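Local coordinates for protein vanadium-dependent haloperoxidase (Zobellia galactanivorans, PDB 4CIT) that is a vanadium-dependent iodoperoxidase, probably using vanadate and hydrogen peroxide to oxidise iodide, at residues E331-N336 / P360-T365. Numbering follows the deposited sequence.
Sequences EKYRSN and PFPEYT. With VO4 (vanadate ion), chain E.
Three oxygens grip the ammonium of Lys332: its NZ donates to vanadate O3 at 2.7 Å, and to Pro362 O and Thr365 O, each 2.8 Å from NZ. NZ lies in the Pro362 carbonyl plane but tilted 29° from that of Thr365. Lysine suits the place because its long chain runs nearly straight past Pro362 O, then bends at its last torsion (chi4 -55°), turning NZ in among its acceptors. An alanine here would probably leave both carbonyls and the vanadate without this donor and cost the anion a positive charge. Phe361 brings ring-edge CE1 to 3.7 Å from vanadate O3, an apolar border on that side. Pro362, rigid and compact, lays CG over one Tyr333 face (CH-pi); Tyr333 OH is hydrogen-bonded to Ile202 O. A water donates to Lys332 O and Ser335 OG, a small hydroxyl that itself donates to Glu331 O, and accepts from Tyr364 N. Glu331 can serve two neighbours: OE1 salt-bridges Arg334 NH1, OE2 meets the Tyr364 C-H edge in plane. With the backbone N of Gly367, also hydrogen-bonded to the vanadate, this helix end and the loop leading into helix 367-383 form one side of the PAP2-superfamily haloperoxidase anion site, which Arg339, Ser366 and His424 help complete.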
ATOM      1  N   GLU A 331       1.712  -1.107  16.199  1.00  9.28           N
ATOM      2  CA  GLU A 331       0.798  -0.653  17.212  1.00  8.80           C
ATOM      3  C   GLU A 331      -0.359  -1.631  17.416  1.00  9.46           C
ATOM      4  O   GLU A 331      -0.833  -1.868  18.588  1.00  8.81           O
ATOM      5  CB  GLU A 331       0.209   0.703  16.843  1.00 10.48           C
ATOM      6  CG  GLU A 331      -0.757   1.290  17.883  1.00 10.81           C
ATOM      7  CD  GLU A 331      -0.195   1.313  19.272  1.00 12.17           C
ATOM      8  OE1 GLU A 331       1.025   1.455  19.480  1.00 13.86           O
ATOM      9  OE2 GLU A 331      -0.984   1.105  20.244  1.00 13.06           O
ATOM     10  N   LYS A 332      -0.850  -2.196  16.327  1.00  7.98           N
ATOM     11  CA  LYS A 332      -2.018  -3.095  16.501  1.00  7.99           C
ATOM     12  C   LYS A 332      -1.758  -4.189  17.543  1.00  7.81           C
ATOM     13  O   LYS A 332      -2.661  -4.552  18.318  1.00  7.84           O
ATOM     14  CB  LYS A 332      -2.466  -3.761  15.170  1.00  8.78           C
ATOM     15  CG  LYS A 332      -3.185  -2.853  14.225  1.00  8.84           C
ATOM     16  CD  LYS A 332      -3.608  -3.490  12.880  1.00  8.74           C
ATOM     17  CE  LYS A 332      -4.519  -2.636  12.046  1.00  8.99           C
ATOM     18  NZ  LYS A 332      -5.759  -2.194  12.752  1.00  8.90           N
ATOM     19  N   TYR A 333      -0.589  -4.813  17.426  1.00  8.74           N
ATOM     20  CA  TYR A 333      -0.215  -5.942  18.245  1.00 10.12           C
ATOM     21  C   TYR A 333       0.433  -5.518  19.571  1.00 11.88           C
ATOM     22  O   TYR A 333       0.527  -6.313  20.461  1.00 15.46           O
ATOM     23  CB  TYR A 333       0.521  -7.051  17.430  1.00  9.79           C
ATOM     24  CG  TYR A 333      -0.377  -7.737  16.513  1.00  8.72           C
ATOM     25  CD1 TYR A 333      -1.162  -8.810  16.903  1.00  9.11           C
ATOM     26  CD2 TYR A 333      -0.493  -7.324  15.192  1.00  8.35           C
ATOM     27  CE1 TYR A 333      -2.033  -9.416  16.056  1.00  9.99           C
ATOM     28  CE2 TYR A 333      -1.374  -7.918  14.342  1.00  8.37           C
ATOM     29  CZ  TYR A 333      -2.170  -9.000  14.745  1.00  9.26           C
ATOM     30  OH  TYR A 333      -2.981  -9.648  13.853  1.00  9.91           O
ATOM     31  N   ARG A 334       0.736  -4.244  19.753  1.00 10.85           N
ATOM     32  CA  ARG A 334       1.092  -3.689  21.064  1.00 11.35           C
ATOM     33  C   ARG A 334      -0.162  -3.502  21.883  1.00 11.03           C
ATOM     34  O   ARG A 334      -0.237  -3.977  23.024  1.00 11.92           O
ATOM     35  CB  ARG A 334       1.882  -2.391  20.921  1.00 13.26           C
ATOM     36  CG  ARG A 334       2.074  -1.565  22.210  1.00 15.25           C
ATOM     37  CD  ARG A 334       2.812  -0.237  22.084  1.00 16.82           C
ATOM     38  NE  ARG A 334       4.105  -0.490  21.509  1.00 16.54           N
ATOM     39  CZ  ARG A 334       4.414  -0.310  20.231  1.00 15.89           C
ATOM     40  NH1 ARG A 334       3.589   0.269  19.343  1.00 15.57           N
ATOM     41  NH2 ARG A 334       5.618  -0.670  19.852  1.00 14.65           N
ATOM     42  N   SER A 335      -1.164  -2.815  21.353  1.00  9.93           N
ATOM     43  CA  SER A 335      -2.369  -2.466  22.102  1.00 10.77           C
ATOM     44  C   SER A 335      -3.404  -3.654  22.106  1.00 11.78           C
ATOM     45  O   SER A 335      -4.192  -3.802  23.056  1.00 10.90           O
ATOM     46  CB  SER A 335      -2.963  -1.170  21.562  1.00 12.00           C
ATOM     47  OG  SER A 335      -3.279  -1.266  20.209  1.00 12.63           O
ATOM     48  N   ASN A 336      -3.388  -4.437  21.023  0.50 10.38           N
ATOM     49  CA  ASN A 336      -4.188  -5.627  20.873  0.50 10.51           C
ATOM     50  C   ASN A 336      -5.635  -5.420  21.359  0.50  9.84           C
ATOM     51  O   ASN A 336      -6.118  -6.107  22.251  0.50 10.81           O
ATOM     52  CB  ASN A 336      -3.503  -6.770  21.613  0.50 10.99           C
ATOM     53  CG  ASN A 336      -4.123  -8.116  21.312  0.50 11.13           C
ATOM     54  OD1 ASN A 336      -4.510  -8.425  20.195  0.50 11.00           O
ATOM     55  ND2 ASN A 336      -4.167  -8.947  22.321  0.50 13.38           N
ATOM     56  N   PRO A 360      -9.895  -9.291  10.265  1.00 10.76           N
ATOM     57  CA  PRO A 360      -9.335 -10.148  11.270  1.00 12.10           C
ATOM     58  C   PRO A 360      -8.020  -9.732  11.866  1.00 10.66           C
ATOM     59  O   PRO A 360      -7.022 -10.408  11.706  1.00 11.42           O
ATOM     60  CB  PRO A 360      -9.169 -11.487  10.523  1.00 12.06           C
ATOM     61  CG  PRO A 360      -8.856 -11.059   9.122  1.00 12.84           C
ATOM     62  CD  PRO A 360      -9.673  -9.790   8.887  1.00 12.87           C
ATOM     63  N   PHE A 361      -8.009  -8.637  12.607  1.00  9.69           N
ATOM     64  CA  PHE A 361      -6.836  -8.147  13.258  1.00  9.17           C
ATOM     65  C   PHE A 361      -7.232  -7.098  14.278  1.00  8.70           C
ATOM     66  O   PHE A 361      -8.382  -6.534  14.162  1.00  7.76           O
ATOM     67  CB  PHE A 361      -5.723  -7.656  12.319  1.00  9.99           C
ATOM     68  CG  PHE A 361      -6.189  -6.948  11.105  1.00  8.98           C
ATOM     69  CD1 PHE A 361      -6.480  -5.607  11.143  1.00  9.84           C
ATOM     70  CD2 PHE A 361      -6.303  -7.629   9.922  1.00  8.57           C
ATOM     71  CE1 PHE A 361      -6.847  -4.914  10.028  1.00 10.01           C
ATOM     72  CE2 PHE A 361      -6.705  -6.990   8.786  1.00  8.77           C
ATOM     73  CZ  PHE A 361      -7.023  -5.623   8.832  1.00  9.08           C
ATOM     74  N   PRO A 362      -6.372  -6.837  15.278  1.00  9.24           N
ATOM     75  CA  PRO A 362      -6.722  -5.886  16.310  1.00  8.86           C
ATOM     76  C   PRO A 362      -7.014  -4.472  15.787  1.00  9.62           C
ATOM     77  O   PRO A 362      -6.664  -4.091  14.661  1.00  9.30           O
ATOM     78  CB  PRO A 362      -5.519  -5.889  17.239  1.00  9.01           C
ATOM     79  CG  PRO A 362      -4.977  -7.251  17.060  1.00  9.61           C
ATOM     80  CD  PRO A 362      -5.108  -7.484  15.618  1.00  9.85           C
ATOM     81  N   GLU A 363      -7.666  -3.718  16.620  1.00  9.77           N
ATOM     82  CA  GLU A 363      -8.343  -2.464  16.255  1.00  9.93           C
ATOM     83  C   GLU A 363      -7.471  -1.194  16.115  1.00 10.88           C
ATOM     84  O   GLU A 363      -7.798  -0.329  15.260  1.00 11.77           O
ATOM     85  CB  GLU A 363      -9.496  -2.233  17.189  1.00 12.06           C
ATOM     86  CG  GLU A 363     -10.480  -1.199  16.708  1.00 13.43           C
ATOM     87  CD  GLU A 363     -10.120   0.211  16.955  1.00 18.94           C
ATOM     88  OE1 GLU A 363      -9.355   0.532  17.910  1.00 17.65           O
ATOM     89  OE2 GLU A 363     -10.698   1.047  16.223  1.00 15.36           O
ATOM     90  N   TYR A 364      -6.411  -1.036  16.883  1.00  9.21           N
ATOM     91  CA  TYR A 364      -5.833   0.308  17.053  1.00  8.46           C
ATOM     92  C   TYR A 364      -4.368   0.292  16.630  1.00  7.83           C
ATOM     93  O   TYR A 364      -3.641  -0.511  17.142  1.00  8.89           O
ATOM     94  CB  TYR A 364      -5.919   0.708  18.530  1.00  8.81           C
ATOM     95  CG  TYR A 364      -5.426   2.091  18.873  1.00  8.52           C
ATOM     96  CD1 TYR A 364      -6.200   3.198  18.748  1.00 10.19           C
ATOM     97  CD2 TYR A 364      -4.102   2.274  19.314  1.00  9.07           C
ATOM     98  CE1 TYR A 364      -5.730   4.458  19.098  1.00 10.77           C
ATOM     99  CE2 TYR A 364      -3.617   3.497  19.673  1.00  8.83           C
ATOM    100  CZ  TYR A 364      -4.423   4.584  19.563  1.00  9.95           C
ATOM    101  OH  TYR A 364      -3.988   5.809  19.960  1.00 11.19           O
ATOM    102  N   THR A 365      -3.896   1.139  15.772  1.00  8.09           N
ATOM    103  CA  THR A 365      -4.642   2.160  14.999  1.00  8.35           C
ATOM    104  C   THR A 365      -5.163   1.544  13.688  1.00  8.93           C
ATOM    105  O   THR A 365      -4.856   0.375  13.351  1.00  9.35           O
ATOM    106  CB  THR A 365      -3.679   3.318  14.652  1.00  9.16           C
ATOM    107  OG1 THR A 365      -2.454   2.718  14.167  1.00  8.38           O
ATOM    108  CG2 THR A 365      -3.472   4.242  15.838  1.00 10.68           C
TER
HETATM  109  O3  VO4 E1452      -7.338  -1.357  10.715  1.00 14.80           O
HETATM  110  O   HOH W   1      -4.894  -2.896  18.751  1.00  9.70           O